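Local atomic coordinates of carboxyl esterase NP (Bacillus subtilis, PDB entry 4CCW), a protein that catalyses the hydrolysis of carboxylic esters to an alcohol and a carboxylate, as a carboxylesterase of the alpha/beta hydrolase superfamily. Residues A[122-127]-A[145-150]; A[235-240]-A[284-289]; A[14-19]-A[200-205]; A[33-38]-A[46-51]. One frame throughout, in Å; residues are numbered along the deposited sequence.

Interaction 1: residues A[122-127]-A[145-150]; sequences KSHMIG and RVKSAA
The carbonyl O of M125 receives the backbone N of A150 at 2.8 Å in an almost straight bond (171° at the hydrogen), and CA of A149 brings its hydrogen to the same oxygen at 3.3 Å. These are neighbouring parallel strands, 16° apart in direction, of the beta-alpha-beta unit whose crossover is helix 130-141 in the alpha/beta hydrolase fold. The ladder continues through G127 N to A150 O and M125 N to S148 O. Nearer the start, K147 N bonds to S123 O and S123 N to R145 O, although segment 145-150 turns a corner at K147.

On the face carrying H124 and S148, the imidazole is held from two directions. S148 OG lies at its edge, in the ring plane, 3.0 Å from ND1; either atom could be the donor. K147 CB sits over one face, 4.0 Å from the ring centroid, in a CH-pi contact, and F291 of helix 280-291 stacks with the ring as well. An alanine in place of H124 would probably leave S148 OG without this partner and open a gap beside K147 CB and F291.

The M125 and V146 side chains, on the other face beside helix 130-141, cross at about a right angle, with M125 SD 3.8 Å from V146 CG1.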
loop_
_atom_site.group_PDB
_atom_site.type_symbol
_atom_site.label_atom_id
_atom_site.label_comp_id
_atom_site.label_asym_id
_atom_site.label_seq_id
_atom_site.Cartn_x
_atom_site.Cartn_y
_atom_site.Cartn_z
ATOM N N LYS A 122 2.098 8.255 17.956
ATOM C CA LYS A 122 2.285 8.741 16.580
ATOM C C LYS A 122 3.234 7.816 15.816
ATOM O O LYS A 122 4.118 7.193 16.409
ATOM C CB LYS A 122 2.820 10.174 16.562
ATOM C CG LYS A 122 2.019 11.175 17.377
ATOM C CD LYS A 122 2.468 12.597 17.068
ATOM C CE LYS A 122 1.701 13.603 17.908
ATOM N NZ LYS A 122 2.189 14.994 17.697
ATOM N N SER A 123 3.043 7.715 14.508
ATOM C CA SER A 123 3.886 6.850 13.678
ATOM C C SER A 123 4.234 7.481 12.349
ATOM O O SER A 123 3.487 8.311 11.829
ATOM C CB SER A 123 3.191 5.512 13.415
ATOM O OG SER A 123 4.039 4.642 12.682
ATOM N N HIS A 124 5.383 7.096 11.800
ATOM C CA HIS A 124 5.661 7.371 10.399
ATOM C C HIS A 124 4.875 6.386 9.593
ATOM O O HIS A 124 4.571 5.288 10.069
ATOM C CB HIS A 124 7.147 7.253 10.107
ATOM C CG HIS A 124 7.977 8.363 10.723
ATOM N ND1 HIS A 124 7.896 9.641 10.312
ATOM C CD2 HIS A 124 8.929 8.337 11.742
ATOM C CE1 HIS A 124 8.758 10.400 11.029
ATOM N NE2 HIS A 124 9.389 9.599 11.902
ATOM N N MET A 125 4.518 6.779 8.370
ATOM C CA MET A 125 3.753 5.912 7.488
ATOM C C MET A 125 4.320 5.972 6.088
ATOM O O MET A 125 4.770 7.034 5.634
ATOM C CB MET A 125 2.278 6.316 7.438
ATOM C CG MET A 125 1.573 6.294 8.784
ATOM S SD MET A 125 -0.139 6.839 8.627
ATOM C CE MET A 125 -0.860 5.424 7.778
ATOM N N ILE A 126 4.288 4.822 5.415
ATOM C CA ILE A 126 4.620 4.727 4.004
ATOM C C ILE A 126 3.520 3.900 3.379
ATOM O O ILE A 126 3.169 2.833 3.886
ATOM C CB ILE A 126 5.982 4.039 3.769
ATOM C CG1 ILE A 126 7.105 4.824 4.475
ATOM C CG2 ILE A 126 6.269 3.891 2.277
ATOM C CD1 ILE A 126 8.426 4.069 4.571
ATOM N N GLY A 127 2.973 4.394 2.274
ATOM C CA GLY A 127 1.916 3.674 1.581
ATOM C C GLY A 127 2.095 3.826 0.095
ATOM O O GLY A 127 2.357 4.934 -0.393
ATOM N N ARG A 145 -1.962 11.346 15.042
ATOM C CA ARG A 145 -1.391 9.994 15.072
ATOM C C ARG A 145 -0.292 9.759 14.043
ATOM O O ARG A 145 0.330 8.693 14.032
ATOM C CB ARG A 145 -2.481 8.928 14.865
ATOM C CG ARG A 145 -3.656 9.005 15.842
ATOM C CD ARG A 145 -3.250 8.945 17.322
ATOM N NE ARG A 145 -2.805 7.614 17.755
ATOM C CZ ARG A 145 -3.623 6.609 18.087
ATOM N NH1 ARG A 145 -4.939 6.780 18.057
ATOM N NH2 ARG A 145 -3.125 5.433 18.470
ATOM N N VAL A 146 -0.060 10.744 13.179
ATOM C CA VAL A 146 0.884 10.584 12.076
ATOM C C VAL A 146 1.998 11.616 12.222
ATOM O O VAL A 146 1.753 12.821 12.141
ATOM C CB VAL A 146 0.188 10.741 10.693
ATOM C CG1 VAL A 146 1.109 10.299 9.556
ATOM C CG2 VAL A 146 -1.112 9.954 10.632
ATOM N N LYS A 147 3.223 11.146 12.437
ATOM C CA LYS A 147 4.387 12.045 12.513
ATOM C C LYS A 147 4.669 12.689 11.150
ATOM O O LYS A 147 4.828 13.910 11.042
ATOM C CB LYS A 147 5.617 11.282 13.013
ATOM C CG LYS A 147 5.455 10.720 14.419
ATOM C CD LYS A 147 6.764 10.215 15.010
ATOM C CE LYS A 147 6.576 9.707 16.437
ATOM N NZ LYS A 147 6.532 10.790 17.471
ATOM N N SER A 148 4.733 11.850 10.120
ATOM C CA SER A 148 4.901 12.283 8.733
ATOM C C SER A 148 4.590 11.073 7.865
ATOM O O SER A 148 4.553 9.951 8.368
ATOM C CB SER A 148 6.309 12.835 8.471
ATOM O OG SER A 148 7.268 11.802 8.354
ATOM N N ALA A 149 4.358 11.303 6.575
ATOM C CA ALA A 149 3.884 10.252 5.677
ATOM C C ALA A 149 4.566 10.353 4.329
ATOM O O ALA A 149 4.744 11.453 3.806
ATOM C CB ALA A 149 2.378 10.350 5.521
ATOM N N ALA A 150 4.974 9.197 3.799
ATOM C CA ALA A 150 5.496 9.071 2.451
ATOM C C ALA A 150 4.421 8.358 1.656
ATOM O O ALA A 150 4.007 7.235 2.000
ATOM C CB ALA A 150 6.793 8.272 2.440
#

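Interaction 2: residues A[235-240]-A[284-289]; sequences PILLLL and NERVMR
Strand 236-240 and helix 284-289 run nearly antiparallel, at 164°, with their axes 10.1 Å apart, and the backbones come nearest where CA of L237 lies 7.7 Å from CA of V287. At that spacing the backbones do not touch, and side chains bridge the gap; L237 CD2 reaches as far as CA of V287. The arrangement is that of a helix laid on a beta sheet, here the C-terminal helix 280-291 over a parallel strand of the alpha/beta hydrolase core.

L237 reaches the helix with both methyls. Its CG is anti to the backbone N (chi1 168°), and beyond it the branches part: CD2 meets V287 CG2 at 4.1 Å, while CD1 lies over one face of the R286 guanidinium, toward its rim and 3.4 Å from NH2. On the opposite face of that group is NH2 of R289. L239 adds CD1 against V287 CG2 at 4.2 Å and CD2 against R286 CG at 4.1 Å.

The charged end of R286 is answered by strand 263-268, where E266 takes NE and E264 takes NH2 in salt bridges. No hydrogen bond links the two segments themselves. The contact therefore combines apolar carbons with a guanidinium whose flat face is used for packing; E266 and E264 would probably offset its buried charge, while R289 is paired with E285.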
loop_
_atom_site.group_PDB
_atom_site.type_symbol
_atom_site.label_atom_id
_atom_site.label_comp_id
_atom_site.label_asym_id
_atom_site.label_seq_id
_atom_site.Cartn_x
_atom_site.Cartn_y
_atom_site.Cartn_z
ATOM N N PRO A 235 3.304 16.498 7.623
ATOM C CA PRO A 235 4.247 16.563 6.490
ATOM C C PRO A 235 4.113 15.349 5.585
ATOM O O PRO A 235 4.011 14.217 6.077
ATOM C CB PRO A 235 5.640 16.572 7.158
ATOM C CG PRO A 235 5.405 16.656 8.625
ATOM C CD PRO A 235 3.986 16.291 8.913
ATOM N N ILE A 236 4.144 15.595 4.270
ATOM C CA ILE A 236 3.980 14.570 3.262
ATOM C C ILE A 236 5.142 14.581 2.283
ATOM O O ILE A 236 5.585 15.645 1.851
ATOM C CB ILE A 236 2.657 14.784 2.498
ATOM C CG1 ILE A 236 1.459 14.570 3.444
ATOM C CG2 ILE A 236 2.585 13.927 1.239
ATOM C CD1 ILE A 236 0.140 14.965 2.827
ATOM N N LEU A 237 5.655 13.390 1.982
ATOM C CA LEU A 237 6.595 13.214 0.890
ATOM C C LEU A 237 5.808 12.467 -0.157
ATOM O O LEU A 237 5.332 11.370 0.096
ATOM C CB LEU A 237 7.829 12.400 1.313
ATOM C CG LEU A 237 8.758 11.912 0.187
ATOM C CD1 LEU A 237 9.628 13.055 -0.331
ATOM C CD2 LEU A 237 9.654 10.784 0.688
ATOM N N LEU A 238 5.678 13.059 -1.335
ATOM C CA LEU A 238 4.992 12.408 -2.442
ATOM C C LEU A 238 6.000 11.988 -3.491
ATOM O O LEU A 238 6.663 12.832 -4.072
ATOM C CB LEU A 238 3.925 13.334 -3.052
ATOM C CG LEU A 238 3.237 12.839 -4.335
ATOM C CD1 LEU A 238 2.415 11.575 -4.043
ATOM C CD2 LEU A 238 2.312 13.927 -4.905
ATOM N N LEU A 239 6.137 10.676 -3.692
ATOM C CA LEU A 239 6.968 10.121 -4.752
ATOM C C LEU A 239 6.121 9.509 -5.841
ATOM O O LEU A 239 5.223 8.699 -5.564
ATOM C CB LEU A 239 7.916 9.043 -4.214
ATOM C CG LEU A 239 8.882 9.430 -3.104
ATOM C CD1 LEU A 239 9.820 8.266 -2.793
ATOM C CD2 LEU A 239 9.690 10.685 -3.454
ATOM N N LEU A 240 6.420 9.899 -7.077
ATOM C CA LEU A 240 5.729 9.411 -8.262
ATOM C C LEU A 240 6.793 8.948 -9.246
ATOM O O LEU A 240 7.934 9.401 -9.175
ATOM C CB LEU A 240 4.888 10.534 -8.881
ATOM C CG LEU A 240 3.758 11.098 -8.013
ATOM C CD1 LEU A 240 3.534 12.584 -8.283
ATOM C CD2 LEU A 240 2.492 10.262 -8.245
ATOM N N ASN A 284 14.570 3.914 -0.961
ATOM C CA ASN A 284 14.938 3.641 0.426
ATOM C C ASN A 284 15.578 4.849 1.110
ATOM O O ASN A 284 15.113 5.262 2.159
ATOM C CB ASN A 284 15.896 2.447 0.532
ATOM C CG ASN A 284 15.219 1.125 0.218
ATOM O OD1 ASN A 284 14.014 1.072 -0.006
ATOM N ND2 ASN A 284 16.005 0.049 0.200
ATOM N N GLU A 285 16.636 5.400 0.504
ATOM C CA GLU A 285 17.365 6.554 1.066
ATOM C C GLU A 285 16.502 7.811 1.106
ATOM O O GLU A 285 16.550 8.579 2.079
ATOM C CB GLU A 285 18.648 6.842 0.266
ATOM C CG GLU A 285 19.512 7.972 0.829
ATOM C CD GLU A 285 19.039 9.384 0.468
ATOM O OE1 GLU A 285 18.353 9.567 -0.556
ATOM O OE2 GLU A 285 19.379 10.335 1.213
ATOM N N ARG A 286 15.734 8.025 0.041
ATOM C CA ARG A 286 14.922 9.231 -0.094
ATOM C C ARG A 286 13.897 9.315 1.030
ATOM O O ARG A 286 13.719 10.364 1.627
ATOM C CB ARG A 286 14.228 9.275 -1.464
ATOM C CG ARG A 286 13.337 10.497 -1.684
ATOM C CD ARG A 286 14.158 11.775 -1.710
ATOM N NE ARG A 286 13.388 13.026 -1.686
ATOM C CZ ARG A 286 13.172 13.771 -0.596
ATOM N NH1 ARG A 286 13.630 13.387 0.593
ATOM N NH2 ARG A 286 12.490 14.911 -0.692
ATOM N N VAL A 287 13.222 8.204 1.299
ATOM C CA VAL A 287 12.228 8.149 2.370
ATOM C C VAL A 287 12.890 8.350 3.729
ATOM O O VAL A 287 12.399 9.117 4.570
ATOM C CB VAL A 287 11.432 6.829 2.336
ATOM C CG1 VAL A 287 10.650 6.645 3.632
ATOM C CG2 VAL A 287 10.497 6.794 1.134
ATOM N N MET A 288 14.020 7.683 3.944
ATOM C CA MET A 288 14.750 7.851 5.193
ATOM C C MET A 288 15.157 9.298 5.438
ATOM O O MET A 288 15.002 9.812 6.545
ATOM C CB MET A 288 15.981 6.960 5.240
ATOM C CG MET A 288 16.159 6.354 6.612
ATOM S SD MET A 288 15.110 4.895 6.722
ATOM C CE MET A 288 16.336 3.740 6.118
ATOM N N ARG A 289 15.663 9.942 4.391
ATOM C CA ARG A 289 16.122 11.325 4.469
ATOM C C ARG A 289 14.980 12.241 4.885
ATOM O O ARG A 289 15.167 13.137 5.715
ATOM C CB ARG A 289 16.681 11.762 3.115
ATOM C CG ARG A 289 17.435 13.079 3.117
ATOM C CD ARG A 289 18.126 13.264 1.773
ATOM N NE ARG A 289 17.250 13.863 0.765
ATOM C CZ ARG A 289 17.219 13.522 -0.523
ATOM N NH1 ARG A 289 17.980 12.541 -0.989
ATOM N NH2 ARG A 289 16.397 14.151 -1.351
#

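Interaction 3: residues A[14-19]-A[200-205]; sequences GIRYYQ and FQAGVM
One water molecule makes the polar link between R16 and A202. It accepts from R16 NE at 2.7 Å and donates to the backbone O of A202 at 2.8 Å, lying in the guanidinium plane at its edge. The arginine reaches it with a bend at chi3 (64°), which swings NE off the extended line of the preceding carbons.

M205 covers a face of the same flat group. Its SD stands over the guanidinium toward the rim, 4.0 Å from R16 NH2, and its CB comes to 3.5 Å from that nitrogen; the two side chains cross obliquely.

Both contacts belong to an antiparallel helix pair, with axes 8.6 Å apart and directions 161° apart. It joins the N-terminal helix 12-24 to helix 194-205, one of the helices inserted between core strands 146-152 and 236-241, where alpha/beta hydrolases commonly carry a cap.

Apolar and ring contacts gather around Y17, A202 and G203. CB of A202 lies 4.1 Å from CA of Y17. The tyrosine ring passes G203 obliquely, with CD1 3.3 Å from G203 N and CE1 3.7 Å from G203 CA; glycine brings no CB, which would fall tightly against CE1. Farther out, Y17 OH is hydrogen-bonded to NE2 of Q199. An alanine in place of Y17 would probably leave Q199 NE2 without this bond and open a gap along the backbone of G203. S66 also touches the tyrosine side chain.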
loop_
_atom_site.group_PDB
_atom_site.type_symbol
_atom_site.label_atom_id
_atom_site.label_comp_id
_atom_site.label_asym_id
_atom_site.label_seq_id
_atom_site.Cartn_x
_atom_site.Cartn_y
_atom_site.Cartn_z
ATOM N N GLY A 14 -7.588 -20.616 -1.929
ATOM C CA GLY A 14 -7.184 -19.850 -0.754
ATOM C C GLY A 14 -5.959 -20.441 -0.081
ATOM O O GLY A 14 -5.030 -19.711 0.267
ATOM N N ILE A 15 -5.956 -21.761 0.101
ATOM C CA ILE A 15 -4.802 -22.476 0.660
ATOM C C ILE A 15 -3.564 -22.241 -0.188
ATOM O O ILE A 15 -2.484 -21.972 0.344
ATOM C CB ILE A 15 -5.085 -23.996 0.797
ATOM C CG1 ILE A 15 -6.126 -24.245 1.890
ATOM C CG2 ILE A 15 -3.804 -24.796 1.053
ATOM C CD1 ILE A 15 -5.653 -23.941 3.301
ATOM N N ARG A 16 -3.730 -22.315 -1.509
ATOM C CA ARG A 16 -2.627 -22.096 -2.423
ATOM C C ARG A 16 -2.081 -20.677 -2.278
ATOM O O ARG A 16 -0.862 -20.485 -2.251
ATOM C CB ARG A 16 -3.053 -22.360 -3.863
ATOM C CG ARG A 16 -2.025 -21.933 -4.893
ATOM C CD ARG A 16 -2.443 -22.346 -6.292
ATOM N NE ARG A 16 -3.667 -21.662 -6.706
ATOM C CZ ARG A 16 -4.446 -22.062 -7.703
ATOM N NH1 ARG A 16 -4.135 -23.150 -8.399
ATOM N NH2 ARG A 16 -5.544 -21.382 -8.001
ATOM N N TYR A 17 -2.983 -19.700 -2.169
ATOM C CA TYR A 17 -2.560 -18.309 -1.991
ATOM C C TYR A 17 -1.757 -18.152 -0.705
ATOM O O TYR A 17 -0.657 -17.587 -0.725
ATOM C CB TYR A 17 -3.728 -17.322 -2.009
ATOM C CG TYR A 17 -3.229 -15.922 -1.721
ATOM C CD1 TYR A 17 -2.459 -15.230 -2.663
ATOM C CD2 TYR A 17 -3.446 -15.328 -0.478
ATOM C CE1 TYR A 17 -1.964 -13.958 -2.390
ATOM C CE2 TYR A 17 -2.959 -14.052 -0.202
ATOM C CZ TYR A 17 -2.214 -13.383 -1.154
ATOM O OH TYR A 17 -1.732 -12.130 -0.872
ATOM N N TYR A 18 -2.292 -18.667 0.401
ATOM C CA TYR A 18 -1.579 -18.651 1.677
ATOM C C TYR A 18 -0.182 -19.262 1.604
ATOM O O TYR A 18 0.763 -18.731 2.189
ATOM C CB TYR A 18 -2.403 -19.324 2.777
ATOM C CG TYR A 18 -3.350 -18.393 3.494
ATOM C CD1 TYR A 18 -4.314 -17.667 2.792
ATOM C CD2 TYR A 18 -3.291 -18.242 4.880
ATOM C CE1 TYR A 18 -5.191 -16.815 3.450
ATOM C CE2 TYR A 18 -4.159 -17.395 5.541
ATOM C CZ TYR A 18 -5.105 -16.685 4.820
ATOM O OH TYR A 18 -5.967 -15.843 5.473
ATOM N N GLN A 19 -0.053 -20.398 0.916
ATOM C CA GLN A 19 1.252 -21.024 0.726
ATOM C C GLN A 19 2.225 -20.107 -0.038
ATOM O O GLN A 19 3.385 -19.959 0.362
ATOM C CB GLN A 19 1.107 -22.378 0.014
ATOM C CG GLN A 19 2.416 -23.137 -0.168
ATOM C CD GLN A 19 3.145 -23.399 1.144
ATOM O OE1 GLN A 19 2.526 -23.544 2.200
ATOM N NE2 GLN A 19 4.472 -23.469 1.078
ATOM N N PHE A 200 1.330 -13.205 -6.519
ATOM C CA PHE A 200 0.402 -12.261 -7.125
ATOM C C PHE A 200 -0.580 -13.026 -8.024
ATOM O O PHE A 200 -1.789 -12.796 -7.964
ATOM C CB PHE A 200 1.166 -11.173 -7.892
ATOM C CG PHE A 200 0.285 -10.250 -8.682
ATOM C CD1 PHE A 200 -0.587 -9.372 -8.040
ATOM C CD2 PHE A 200 0.345 -10.232 -10.074
ATOM C CE1 PHE A 200 -1.400 -8.518 -8.766
ATOM C CE2 PHE A 200 -0.463 -9.378 -10.806
ATOM C CZ PHE A 200 -1.337 -8.512 -10.153
ATOM N N GLN A 201 -0.054 -13.953 -8.821
ATOM C CA GLN A 201 -0.872 -14.810 -9.670
ATOM C C GLN A 201 -1.875 -15.625 -8.847
ATOM O O GLN A 201 -3.058 -15.714 -9.215
ATOM C CB GLN A 201 0.020 -15.745 -10.504
ATOM C CG GLN A 201 0.975 -15.019 -11.446
ATOM C CD GLN A 201 1.752 -15.957 -12.359
ATOM O OE1 GLN A 201 2.686 -16.641 -11.924
ATOM N NE2 GLN A 201 1.387 -15.976 -13.634
ATOM N N ALA A 202 -1.404 -16.211 -7.741
ATOM C CA ALA A 202 -2.259 -17.071 -6.916
ATOM C C ALA A 202 -3.365 -16.240 -6.274
ATOM O O ALA A 202 -4.502 -16.700 -6.138
ATOM C CB ALA A 202 -1.444 -17.839 -5.874
ATOM N N GLY A 203 -3.037 -14.992 -5.943
ATOM C CA GLY A 203 -4.022 -14.046 -5.450
ATOM C C GLY A 203 -5.130 -13.817 -6.450
ATOM O O GLY A 203 -6.309 -13.880 -6.097
ATOM N N VAL A 204 -4.751 -13.578 -7.708
ATOM C CA VAL A 204 -5.711 -13.333 -8.783
ATOM C C VAL A 204 -6.600 -14.562 -9.024
ATOM O O VAL A 204 -7.798 -14.424 -9.271
ATOM C CB VAL A 204 -5.005 -12.887 -10.082
ATOM C CG1 VAL A 204 -5.976 -12.830 -11.242
ATOM C CG2 VAL A 204 -4.346 -11.521 -9.867
ATOM N N MET A 205 -6.011 -15.751 -8.914
ATOM C CA MET A 205 -6.759 -17.001 -9.087
ATOM C C MET A 205 -7.699 -17.299 -7.907
ATOM O O MET A 205 -8.667 -18.056 -8.061
ATOM C CB MET A 205 -5.804 -18.173 -9.354
ATOM C CG MET A 205 -5.051 -18.073 -10.678
ATOM S SD MET A 205 -3.680 -19.243 -10.851
ATOM C CE MET A 205 -3.345 -19.146 -12.606
HETATM O O HOH W 1 -4.995 -19.453 -5.791
#

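Interaction 4: residues A[33-38]-A[46-51]; sequences KSFYIS and VIASGP
F35 and V46 face each other in a hydrogen-bonded pair of the antiparallel beta hairpin made by strands 32-39 and 42-49. F35 N bonds to V46 O at 3.0 Å and V46 N to F35 O at 2.9 Å. K33 and A48 form the next pair of this type, with K33 N to A48 O at 3.1 Å and A48 N to K33 O at 3.0 Å. S34 and I47 form the non-hydrogen-bonded pair in between; there the CA-H groups point to carbonyls of the flanking pairs, S34 CA to V46 O and I47 CA to K33 O. The local strand directions differ by 140°, well short of exact antiparallel, so the hairpin is strongly twisted.

The apolar contacts lie on the face that carries F35, V46 and A48. With chi1 at 64°, CG of F35 occupies the crowded position between its backbone N and carbonyl carbon, and the side chain lies beside that of V46, pointing the same way. V46 CB stands over one face of the ring, 4.0 Å from its centroid, in a CH-pi contact. A48 CB approaches in the ring plane instead, at the edge, 3.9 Å from CE1. L118 of helix 104-118 packs against F35, so that helix lies on this face, and Y84 of the adjoining strand 82-86 touches V46 and A48.

The two branches of V46 divide the neighbours: CG1 turns to the phenylalanine ring, and CG2 meets I37 CD1 at 3.6 Å.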
loop_
_atom_site.group_PDB
_atom_site.type_symbol
_atom_site.label_atom_id
_atom_site.label_comp_id
_atom_site.label_asym_id
_atom_site.label_seq_id
_atom_site.Cartn_x
_atom_site.Cartn_y
_atom_site.Cartn_z
ATOM N N LYS A 33 8.346 -11.246 12.455
ATOM C CA LYS A 33 7.283 -12.087 12.985
ATOM C C LYS A 33 5.949 -11.741 12.343
ATOM O O LYS A 33 5.618 -10.565 12.158
ATOM C CB LYS A 33 7.203 -12.019 14.516
ATOM C CG LYS A 33 6.890 -10.655 15.111
ATOM C CD LYS A 33 6.652 -10.776 16.607
ATOM C CE LYS A 33 6.576 -9.416 17.277
ATOM N NZ LYS A 33 6.414 -9.537 18.753
ATOM N N SER A 34 5.209 -12.783 11.982
ATOM C CA SER A 34 3.853 -12.651 11.469
ATOM C C SER A 34 2.878 -12.866 12.610
ATOM O O SER A 34 3.058 -13.775 13.420
ATOM C CB SER A 34 3.594 -13.689 10.383
ATOM O OG SER A 34 4.346 -13.397 9.223
ATOM N N PHE A 35 1.855 -12.026 12.679
ATOM C CA PHE A 35 0.840 -12.143 13.718
ATOM C C PHE A 35 -0.450 -11.436 13.319
ATOM O O PHE A 35 -0.492 -10.699 12.326
ATOM C CB PHE A 35 1.365 -11.632 15.071
ATOM C CG PHE A 35 1.691 -10.164 15.095
ATOM C CD1 PHE A 35 2.915 -9.696 14.622
ATOM C CD2 PHE A 35 0.784 -9.250 15.618
ATOM C CE1 PHE A 35 3.223 -8.343 14.657
ATOM C CE2 PHE A 35 1.083 -7.896 15.652
ATOM C CZ PHE A 35 2.303 -7.443 15.173
ATOM N N TYR A 36 -1.498 -11.672 14.103
ATOM C CA TYR A 36 -2.794 -11.067 13.837
ATOM C C TYR A 36 -3.193 -10.086 14.935
ATOM O O TYR A 36 -2.901 -10.289 16.121
ATOM C CB TYR A 36 -3.868 -12.143 13.646
ATOM C CG TYR A 36 -3.769 -12.887 12.331
ATOM C CD1 TYR A 36 -4.421 -12.413 11.188
ATOM C CD2 TYR A 36 -3.025 -14.066 12.221
ATOM C CE1 TYR A 36 -4.338 -13.092 9.983
ATOM C CE2 TYR A 36 -2.935 -14.750 11.010
ATOM C CZ TYR A 36 -3.596 -14.262 9.898
ATOM O OH TYR A 36 -3.517 -14.923 8.681
ATOM N N ILE A 37 -3.856 -9.018 14.510
ATOM C CA ILE A 37 -4.397 -8.002 15.397
ATOM C C ILE A 37 -5.903 -7.950 15.184
ATOM O O ILE A 37 -6.369 -7.832 14.055
ATOM C CB ILE A 37 -3.772 -6.622 15.099
ATOM C CG1 ILE A 37 -2.407 -6.511 15.777
ATOM C CG2 ILE A 37 -4.675 -5.488 15.564
ATOM C CD1 ILE A 37 -1.541 -5.432 15.174
ATOM N N SER A 38 -6.657 -8.049 16.270
ATOM C CA SER A 38 -8.106 -7.946 16.207
ATOM C C SER A 38 -8.520 -6.486 16.051
ATOM O O SER A 38 -8.057 -5.622 16.789
ATOM C CB SER A 38 -8.734 -8.551 17.469
ATOM O OG SER A 38 -10.147 -8.511 17.396
ATOM N N VAL A 46 -0.112 -8.743 10.283
ATOM C CA VAL A 46 0.995 -7.793 10.415
ATOM C C VAL A 46 2.320 -8.545 10.416
ATOM O O VAL A 46 2.448 -9.619 11.023
ATOM C CB VAL A 46 0.882 -6.952 11.716
ATOM C CG1 VAL A 46 1.992 -5.902 11.803
ATOM C CG2 VAL A 46 -0.464 -6.260 11.806
ATOM N N ILE A 47 3.300 -7.974 9.721
ATOM C CA ILE A 47 4.684 -8.438 9.770
ATOM C C ILE A 47 5.541 -7.355 10.446
ATOM O O ILE A 47 5.627 -6.224 9.954
ATOM C CB ILE A 47 5.222 -8.726 8.357
ATOM C CG1 ILE A 47 4.275 -9.669 7.609
ATOM C CG2 ILE A 47 6.616 -9.330 8.431
ATOM C CD1 ILE A 47 4.389 -9.591 6.107
ATOM N N ALA A 48 6.157 -7.690 11.582
ATOM C CA ALA A 48 7.003 -6.745 12.316
ATOM C C ALA A 48 8.481 -7.062 12.143
ATOM O O ALA A 48 8.883 -8.221 12.198
ATOM C CB ALA A 48 6.638 -6.722 13.796
ATOM N N SER A 49 9.273 -6.015 11.939
ATOM C CA SER A 49 10.725 -6.110 11.828
ATOM C C SER A 49 11.354 -4.926 12.558
ATOM O O SER A 49 10.690 -3.919 12.802
ATOM C CB SER A 49 11.141 -6.046 10.355
ATOM O OG SER A 49 10.357 -6.895 9.549
ATOM N N GLY A 50 12.641 -5.027 12.879
ATOM C CA GLY A 50 13.361 -3.892 13.456
ATOM C C GLY A 50 13.366 -3.888 14.973
ATOM O O GLY A 50 12.625 -4.653 15.598
ATOM N N PRO A 51 14.201 -3.013 15.578
ATOM C CA PRO A 51 14.389 -3.010 17.032
ATOM C C PRO A 51 13.087 -2.668 17.739
ATOM O O PRO A 51 12.386 -1.750 17.325
ATOM C CB PRO A 51 15.417 -1.896 17.257
ATOM C CG PRO A 51 16.062 -1.663 15.930
ATOM C CD PRO A 51 14.975 -1.942 14.928
#

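In the fold
Three of the four contacts draw on one sheet. Interactions 1 and 2 share a border, where strands 146-152 and 236-241 are neighbours: A149 O lies 2.8 Å from L237 N, a probable hydrogen bond, and I126 CD1 packs on V287 CG1 at 3.5 Å. Interaction 4 builds the hairpin of the same sheet, its centre about 17 Å from that of interaction 1. Interaction 3 lies across the molecule, about 30 Å from interaction 1 between centres, and touches interaction 4 through Y18 CE2 and Y36 OH. G127, in a probable nucleophile elbow with S129, lies about 10 Å from the side chain of H273, the likely proton acceptor, as does the L239 side chain; residue G203 is about 11 Å from the bound (2-hydroxyethoxy)acetic acid molecule.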